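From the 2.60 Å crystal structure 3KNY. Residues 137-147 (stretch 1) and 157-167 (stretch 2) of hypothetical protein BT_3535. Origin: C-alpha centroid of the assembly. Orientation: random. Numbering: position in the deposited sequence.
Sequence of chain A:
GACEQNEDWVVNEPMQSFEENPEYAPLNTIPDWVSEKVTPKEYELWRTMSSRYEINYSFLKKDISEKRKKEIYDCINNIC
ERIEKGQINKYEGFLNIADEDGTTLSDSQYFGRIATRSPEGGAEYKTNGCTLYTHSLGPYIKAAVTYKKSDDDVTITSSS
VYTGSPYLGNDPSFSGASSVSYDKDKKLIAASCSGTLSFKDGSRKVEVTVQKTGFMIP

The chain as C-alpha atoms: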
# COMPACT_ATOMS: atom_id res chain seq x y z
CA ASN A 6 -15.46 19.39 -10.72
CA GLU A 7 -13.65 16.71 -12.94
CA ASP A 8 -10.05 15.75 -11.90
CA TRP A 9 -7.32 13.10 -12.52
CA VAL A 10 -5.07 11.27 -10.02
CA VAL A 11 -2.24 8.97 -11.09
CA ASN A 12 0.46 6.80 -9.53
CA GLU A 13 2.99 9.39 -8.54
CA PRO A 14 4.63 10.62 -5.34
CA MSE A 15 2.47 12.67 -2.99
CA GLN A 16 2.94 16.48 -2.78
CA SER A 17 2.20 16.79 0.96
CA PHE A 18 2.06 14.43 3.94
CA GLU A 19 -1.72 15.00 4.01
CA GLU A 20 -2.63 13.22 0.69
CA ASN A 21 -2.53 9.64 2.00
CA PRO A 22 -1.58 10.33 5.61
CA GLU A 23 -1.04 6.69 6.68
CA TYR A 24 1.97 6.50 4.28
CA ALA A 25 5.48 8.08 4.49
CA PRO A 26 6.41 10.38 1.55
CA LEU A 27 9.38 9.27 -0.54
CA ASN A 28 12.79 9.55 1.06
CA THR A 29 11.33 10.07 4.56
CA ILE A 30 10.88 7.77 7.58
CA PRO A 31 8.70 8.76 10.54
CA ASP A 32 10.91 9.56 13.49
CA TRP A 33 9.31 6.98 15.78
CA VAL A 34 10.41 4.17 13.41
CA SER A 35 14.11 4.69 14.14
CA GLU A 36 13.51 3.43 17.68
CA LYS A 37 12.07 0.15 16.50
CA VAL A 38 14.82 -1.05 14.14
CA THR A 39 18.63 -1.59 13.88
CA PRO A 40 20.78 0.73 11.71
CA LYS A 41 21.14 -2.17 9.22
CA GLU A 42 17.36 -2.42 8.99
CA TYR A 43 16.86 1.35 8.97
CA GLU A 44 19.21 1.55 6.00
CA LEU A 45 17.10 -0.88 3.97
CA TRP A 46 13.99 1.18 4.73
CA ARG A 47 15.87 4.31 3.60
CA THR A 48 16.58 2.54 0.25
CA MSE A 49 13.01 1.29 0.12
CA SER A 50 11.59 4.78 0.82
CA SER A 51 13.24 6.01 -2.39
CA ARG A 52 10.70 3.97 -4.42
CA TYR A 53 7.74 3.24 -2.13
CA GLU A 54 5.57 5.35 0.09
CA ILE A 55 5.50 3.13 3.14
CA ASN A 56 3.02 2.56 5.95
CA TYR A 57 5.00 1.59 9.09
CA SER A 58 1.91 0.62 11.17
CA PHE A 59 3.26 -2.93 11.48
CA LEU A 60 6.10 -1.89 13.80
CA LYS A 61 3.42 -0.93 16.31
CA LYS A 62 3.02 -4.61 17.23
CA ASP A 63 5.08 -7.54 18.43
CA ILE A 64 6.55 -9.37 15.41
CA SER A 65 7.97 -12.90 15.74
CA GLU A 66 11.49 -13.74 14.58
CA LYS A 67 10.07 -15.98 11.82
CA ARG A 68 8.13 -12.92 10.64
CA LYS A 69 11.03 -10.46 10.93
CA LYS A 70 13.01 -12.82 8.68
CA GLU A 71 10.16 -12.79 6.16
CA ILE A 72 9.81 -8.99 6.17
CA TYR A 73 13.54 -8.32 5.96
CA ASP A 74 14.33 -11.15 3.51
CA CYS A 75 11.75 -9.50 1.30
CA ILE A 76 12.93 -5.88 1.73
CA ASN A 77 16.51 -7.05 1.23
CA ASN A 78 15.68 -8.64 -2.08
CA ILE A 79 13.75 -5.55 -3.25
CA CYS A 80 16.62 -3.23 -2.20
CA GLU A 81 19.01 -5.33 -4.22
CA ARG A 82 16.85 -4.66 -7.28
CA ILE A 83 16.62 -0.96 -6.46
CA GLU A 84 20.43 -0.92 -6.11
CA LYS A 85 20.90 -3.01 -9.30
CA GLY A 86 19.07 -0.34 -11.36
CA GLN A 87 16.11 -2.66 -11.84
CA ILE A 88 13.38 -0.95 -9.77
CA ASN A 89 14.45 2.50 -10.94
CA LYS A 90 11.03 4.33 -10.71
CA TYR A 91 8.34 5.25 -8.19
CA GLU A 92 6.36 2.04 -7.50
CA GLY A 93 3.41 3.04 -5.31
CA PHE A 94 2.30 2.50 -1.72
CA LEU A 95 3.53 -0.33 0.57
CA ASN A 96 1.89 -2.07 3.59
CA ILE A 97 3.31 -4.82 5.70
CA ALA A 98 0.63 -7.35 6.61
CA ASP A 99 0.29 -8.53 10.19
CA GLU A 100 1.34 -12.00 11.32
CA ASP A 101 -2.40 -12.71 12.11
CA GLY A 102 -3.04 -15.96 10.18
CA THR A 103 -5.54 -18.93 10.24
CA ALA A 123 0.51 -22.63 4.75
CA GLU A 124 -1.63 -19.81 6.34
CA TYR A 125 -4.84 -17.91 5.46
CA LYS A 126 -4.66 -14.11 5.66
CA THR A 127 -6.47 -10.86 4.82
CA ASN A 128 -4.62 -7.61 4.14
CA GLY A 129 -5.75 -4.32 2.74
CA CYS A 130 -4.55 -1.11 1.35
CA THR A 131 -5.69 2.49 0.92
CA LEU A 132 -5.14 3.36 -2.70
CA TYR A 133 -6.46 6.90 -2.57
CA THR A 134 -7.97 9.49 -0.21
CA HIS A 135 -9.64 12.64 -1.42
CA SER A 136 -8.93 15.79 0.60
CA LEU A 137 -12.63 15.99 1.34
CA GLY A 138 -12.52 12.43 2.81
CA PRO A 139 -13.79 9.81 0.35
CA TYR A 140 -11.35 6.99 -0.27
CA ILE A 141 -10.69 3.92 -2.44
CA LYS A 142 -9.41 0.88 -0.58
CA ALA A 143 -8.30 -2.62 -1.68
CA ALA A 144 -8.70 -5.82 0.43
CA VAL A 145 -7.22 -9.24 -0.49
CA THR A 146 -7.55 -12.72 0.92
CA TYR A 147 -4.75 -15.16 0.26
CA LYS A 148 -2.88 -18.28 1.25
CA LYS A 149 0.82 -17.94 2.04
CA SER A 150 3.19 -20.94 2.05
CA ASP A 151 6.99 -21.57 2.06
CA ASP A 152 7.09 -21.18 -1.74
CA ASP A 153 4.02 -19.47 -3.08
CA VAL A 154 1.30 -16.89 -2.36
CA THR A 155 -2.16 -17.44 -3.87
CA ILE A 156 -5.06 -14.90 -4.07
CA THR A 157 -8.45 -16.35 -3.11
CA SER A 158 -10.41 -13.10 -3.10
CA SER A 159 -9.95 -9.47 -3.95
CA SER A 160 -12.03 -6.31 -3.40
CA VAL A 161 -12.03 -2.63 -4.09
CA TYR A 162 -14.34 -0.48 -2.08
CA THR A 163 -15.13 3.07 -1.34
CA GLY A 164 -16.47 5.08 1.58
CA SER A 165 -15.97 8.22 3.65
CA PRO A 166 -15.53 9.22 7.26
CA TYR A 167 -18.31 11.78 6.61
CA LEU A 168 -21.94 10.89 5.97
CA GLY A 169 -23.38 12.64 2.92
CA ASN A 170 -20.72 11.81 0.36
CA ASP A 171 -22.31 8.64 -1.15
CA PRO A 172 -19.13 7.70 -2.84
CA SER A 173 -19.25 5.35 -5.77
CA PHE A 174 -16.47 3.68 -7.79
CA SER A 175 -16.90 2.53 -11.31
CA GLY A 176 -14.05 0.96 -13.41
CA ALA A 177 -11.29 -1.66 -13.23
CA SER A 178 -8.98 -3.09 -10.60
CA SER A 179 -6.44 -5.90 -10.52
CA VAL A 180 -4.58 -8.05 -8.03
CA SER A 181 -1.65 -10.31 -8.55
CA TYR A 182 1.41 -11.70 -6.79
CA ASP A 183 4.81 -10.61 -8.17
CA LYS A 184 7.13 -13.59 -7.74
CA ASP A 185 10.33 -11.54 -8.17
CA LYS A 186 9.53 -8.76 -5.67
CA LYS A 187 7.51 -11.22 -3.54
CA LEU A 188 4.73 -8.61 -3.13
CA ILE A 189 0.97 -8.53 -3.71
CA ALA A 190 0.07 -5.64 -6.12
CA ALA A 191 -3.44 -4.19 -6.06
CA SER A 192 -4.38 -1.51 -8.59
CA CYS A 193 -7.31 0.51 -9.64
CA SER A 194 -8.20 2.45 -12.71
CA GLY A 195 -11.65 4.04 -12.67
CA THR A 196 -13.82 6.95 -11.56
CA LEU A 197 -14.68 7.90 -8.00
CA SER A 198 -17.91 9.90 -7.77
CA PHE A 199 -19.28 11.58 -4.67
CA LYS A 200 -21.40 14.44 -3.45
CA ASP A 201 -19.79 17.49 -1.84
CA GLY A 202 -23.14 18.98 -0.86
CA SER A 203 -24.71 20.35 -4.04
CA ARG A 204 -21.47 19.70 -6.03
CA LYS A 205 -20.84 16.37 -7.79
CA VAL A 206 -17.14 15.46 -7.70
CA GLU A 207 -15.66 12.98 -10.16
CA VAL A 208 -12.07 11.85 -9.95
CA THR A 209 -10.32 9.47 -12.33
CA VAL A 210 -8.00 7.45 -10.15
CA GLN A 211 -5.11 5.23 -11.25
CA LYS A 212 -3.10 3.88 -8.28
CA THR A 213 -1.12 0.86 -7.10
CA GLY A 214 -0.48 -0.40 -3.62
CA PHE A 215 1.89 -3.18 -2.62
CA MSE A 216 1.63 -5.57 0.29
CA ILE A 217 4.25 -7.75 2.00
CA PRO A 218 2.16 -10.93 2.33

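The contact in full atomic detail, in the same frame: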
# COMPACT_ATOMS: atom_id res chain seq x y z
N LEU A 137 -11.33 15.87 0.66
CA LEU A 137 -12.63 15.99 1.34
C LEU A 137 -13.02 14.72 2.08
O LEU A 137 -14.04 14.71 2.71
CB LEU A 137 -13.74 16.40 0.35
CG LEU A 137 -13.60 17.81 -0.25
CD1 LEU A 137 -14.53 18.01 -1.43
CD2 LEU A 137 -13.88 18.85 0.82
N GLY A 138 -12.24 13.64 2.00
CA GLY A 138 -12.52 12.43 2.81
C GLY A 138 -12.75 11.08 2.13
O GLY A 138 -12.28 10.06 2.61
N PRO A 139 -13.53 11.06 1.03
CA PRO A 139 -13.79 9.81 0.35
C PRO A 139 -12.53 9.10 -0.10
O PRO A 139 -11.56 9.74 -0.49
CB PRO A 139 -14.63 10.27 -0.84
CG PRO A 139 -15.37 11.40 -0.31
CD PRO A 139 -14.37 12.14 0.49
N TYR A 140 -12.55 7.78 -0.04
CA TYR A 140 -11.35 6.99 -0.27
C TYR A 140 -11.64 5.76 -1.15
O TYR A 140 -12.78 5.33 -1.26
CB TYR A 140 -10.77 6.53 1.08
CG TYR A 140 -11.73 5.71 1.92
CD1 TYR A 140 -12.10 4.41 1.53
CD2 TYR A 140 -12.29 6.22 3.10
CE1 TYR A 140 -13.01 3.64 2.29
CE2 TYR A 140 -13.20 5.45 3.86
CZ TYR A 140 -13.54 4.17 3.44
OH TYR A 140 -14.41 3.40 4.16
N ILE A 141 -10.60 5.22 -1.76
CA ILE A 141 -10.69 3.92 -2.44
C ILE A 141 -9.72 2.99 -1.75
O ILE A 141 -8.51 3.28 -1.68
CB ILE A 141 -10.28 3.98 -3.91
CG1 ILE A 141 -11.17 4.94 -4.71
CG2 ILE A 141 -10.29 2.57 -4.50
CD1 ILE A 141 -10.59 5.25 -6.11
N LYS A 142 -10.24 1.89 -1.22
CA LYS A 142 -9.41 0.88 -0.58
C LYS A 142 -9.46 -0.47 -1.30
O LYS A 142 -10.46 -0.78 -1.95
CB LYS A 142 -9.89 0.68 0.85
CG LYS A 142 -9.59 1.86 1.72
CD LYS A 142 -9.95 1.63 3.16
CE LYS A 142 -9.70 2.89 3.98
NZ LYS A 142 -9.50 2.53 5.41
N ALA A 143 -8.39 -1.25 -1.15
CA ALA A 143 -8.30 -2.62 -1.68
C ALA A 143 -8.16 -3.58 -0.50
O ALA A 143 -7.48 -3.26 0.48
CB ALA A 143 -7.11 -2.76 -2.65
N ALA A 144 -8.84 -4.73 -0.56
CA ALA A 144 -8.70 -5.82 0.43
C ALA A 144 -8.44 -7.13 -0.35
O ALA A 144 -8.94 -7.31 -1.42
CB ALA A 144 -9.92 -5.94 1.27
N VAL A 145 -7.68 -8.04 0.22
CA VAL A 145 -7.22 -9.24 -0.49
C VAL A 145 -7.17 -10.37 0.49
O VAL A 145 -6.67 -10.19 1.60
CB VAL A 145 -5.78 -9.06 -1.01
CG1 VAL A 145 -5.32 -10.32 -1.65
CG2 VAL A 145 -5.71 -7.93 -2.00
N THR A 146 -7.67 -11.53 0.09
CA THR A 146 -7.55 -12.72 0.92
C THR A 146 -6.66 -13.67 0.18
O THR A 146 -6.82 -13.84 -1.01
CB THR A 146 -8.90 -13.35 1.17
OG1 THR A 146 -9.65 -12.47 2.01
CG2 THR A 146 -8.74 -14.69 1.88
N TYR A 147 -5.73 -14.30 0.90
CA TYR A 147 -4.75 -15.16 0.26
C TYR A 147 -4.24 -16.26 1.17
O TYR A 147 -4.46 -16.24 2.39
CB TYR A 147 -3.57 -14.32 -0.23
CG TYR A 147 -2.87 -13.49 0.84
CD1 TYR A 147 -3.39 -12.26 1.25
CD2 TYR A 147 -1.67 -13.91 1.41
CE1 TYR A 147 -2.75 -11.49 2.22
CE2 TYR A 147 -1.01 -13.13 2.38
CZ TYR A 147 -1.56 -11.93 2.78
OH TYR A 147 -0.93 -11.18 3.73
N THR A 157 -7.16 -15.65 -3.12
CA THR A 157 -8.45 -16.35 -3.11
C THR A 157 -9.61 -15.37 -3.32
O THR A 157 -10.69 -15.74 -3.75
CB THR A 157 -8.65 -17.08 -1.78
OG1 THR A 157 -8.76 -16.11 -0.72
CG2 THR A 157 -7.46 -17.98 -1.51
N SER A 158 -9.38 -14.11 -3.01
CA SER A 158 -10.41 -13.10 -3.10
C SER A 158 -9.81 -11.73 -3.12
O SER A 158 -8.74 -11.49 -2.57
CB SER A 158 -11.31 -13.22 -1.92
OG SER A 158 -11.58 -11.95 -1.42
N SER A 159 -10.50 -10.80 -3.75
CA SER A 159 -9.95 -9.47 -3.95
C SER A 159 -11.07 -8.47 -4.06
O SER A 159 -12.04 -8.76 -4.73
CB SER A 159 -9.17 -9.49 -5.25
OG SER A 159 -8.89 -8.18 -5.69
N SER A 160 -10.97 -7.31 -3.39
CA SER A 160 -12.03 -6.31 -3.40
C SER A 160 -11.51 -4.92 -3.44
O SER A 160 -10.45 -4.63 -2.89
CB SER A 160 -12.89 -6.39 -2.16
OG SER A 160 -13.30 -7.72 -1.95
N VAL A 161 -12.29 -4.05 -4.07
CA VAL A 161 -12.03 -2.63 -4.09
C VAL A 161 -13.28 -2.01 -3.58
O VAL A 161 -14.35 -2.36 -4.01
CB VAL A 161 -11.73 -2.11 -5.47
CG1 VAL A 161 -11.62 -0.61 -5.42
CG2 VAL A 161 -10.42 -2.71 -5.96
N TYR A 162 -13.16 -1.13 -2.62
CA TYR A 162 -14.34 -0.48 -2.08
C TYR A 162 -14.08 0.96 -1.73
O TYR A 162 -12.92 1.43 -1.63
CB TYR A 162 -14.88 -1.23 -0.88
CG TYR A 162 -13.90 -1.36 0.23
CD1 TYR A 162 -12.92 -2.33 0.21
CD2 TYR A 162 -13.96 -0.53 1.33
CE1 TYR A 162 -12.02 -2.46 1.25
CE2 TYR A 162 -13.08 -0.65 2.38
CZ TYR A 162 -12.10 -1.61 2.33
OH TYR A 162 -11.22 -1.71 3.38
N THR A 163 -15.17 1.66 -1.52
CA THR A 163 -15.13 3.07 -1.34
C THR A 163 -15.95 3.42 -0.12
O THR A 163 -16.73 2.62 0.37
CB THR A 163 -15.63 3.72 -2.62
OG1 THR A 163 -15.40 5.12 -2.55
CG2 THR A 163 -17.11 3.45 -2.83
N GLY A 164 -15.76 4.62 0.39
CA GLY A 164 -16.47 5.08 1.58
C GLY A 164 -15.94 6.44 1.98
O GLY A 164 -15.13 7.06 1.27
N SER A 165 -16.42 6.93 3.12
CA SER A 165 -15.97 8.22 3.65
C SER A 165 -16.15 8.27 5.16
O SER A 165 -17.10 7.71 5.69
CB SER A 165 -16.78 9.36 3.02
OG SER A 165 -16.51 10.59 3.68
N PRO A 166 -15.26 8.97 5.86
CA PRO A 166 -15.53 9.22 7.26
C PRO A 166 -16.74 10.11 7.48
O PRO A 166 -17.31 10.07 8.55
CB PRO A 166 -14.26 9.93 7.73
CG PRO A 166 -13.76 10.60 6.54
CD PRO A 166 -14.04 9.66 5.40
N TYR A 167 -17.14 10.90 6.48
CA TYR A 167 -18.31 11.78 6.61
C TYR A 167 -19.51 11.22 5.86
O TYR A 167 -19.42 10.81 4.71
CB TYR A 167 -18.00 13.20 6.09
CG TYR A 167 -16.63 13.69 6.51
CD1 TYR A 167 -16.32 13.86 7.85
CD2 TYR A 167 -15.64 13.94 5.57
CE1 TYR A 167 -15.07 14.28 8.24
CE2 TYR A 167 -14.37 14.35 5.96
CZ TYR A 167 -14.10 14.52 7.30
OH TYR A 167 -12.85 14.94 7.70

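How does stretch 2 take hold of its partner at its first residues? The strands 157-164 and 140-147 run antiparallel, their axes at 177°, and the ladder begins at the carbonyl of Thr 146. That oxygen accepts from Thr 157 N at 2.8 Å and from Ser 158 N at 3.3 Å, while Thr 157 OG1 adds a weak hydrogen bond to Thr 146 O at 3.0 Å. Thr 146 N returns a bond to Ser 158 O at 2.9 Å. Small polar side chains suit this partly open end: Ser 158 and Thr 146 lie on the same face.

What carries the pairing through the middle? The backbone does most of the work. Ser 160 N donates to Ala 144 O and Ala 144 N to Ser 160 O, both at 2.8 Å. Between such pairs the chains draw closer: Ser 159 and Val 145, like Val 161 and Ala 143, stand with their CA atoms 4.4 Å apart. On the face that carries these four residues, Val 161 CG1 reaches diagonally to Ile 141 CG2 at 3.6 Å, a branched apolar contact beside the buried Ala 143.

Why does Tyr 162 cover so much of stretch 1? Its backbone is locked to Lys 142, with Lys 142 N to Tyr 162 O at 2.7 Å and Tyr 162 N to Lys 142 O at 2.8 Å. A chi1 in the p well then brings the ring end nearer stretch 1. Lys 142 CB sits over one ring face, 3.8 Å from the centroid of the Tyr 162 ring, while the lysine's end leads away. Ala 144 CB meets the ring edge, 4.1 Å from Tyr 162 CE1.

How is the contact finished beyond the tyrosine? Thr 163 OG1 donates to Tyr 140 O at 2.9 Å, supplementing the weak bond from Gly 164 N to the same Tyr 140 O at 3.5 Å. In return, Tyr 140 N donates to Gly 164 O at 3.0 Å. Tyr 140 folds its ring over Gly 164, whose CA is 4.0 Å from the ring centroid; a CB there would clash with Tyr 140 OH. Past the strand, Ser 165 OG accepts from Tyr 167 N at 2.9 Å. The edge of the Tyr 167 ring meets Leu 137 O, 3.3 Å from Tyr 167 CE2. Gly 138 suits this turn: its backbone angles call for glycine, and a CB would run into Tyr 167 CE2.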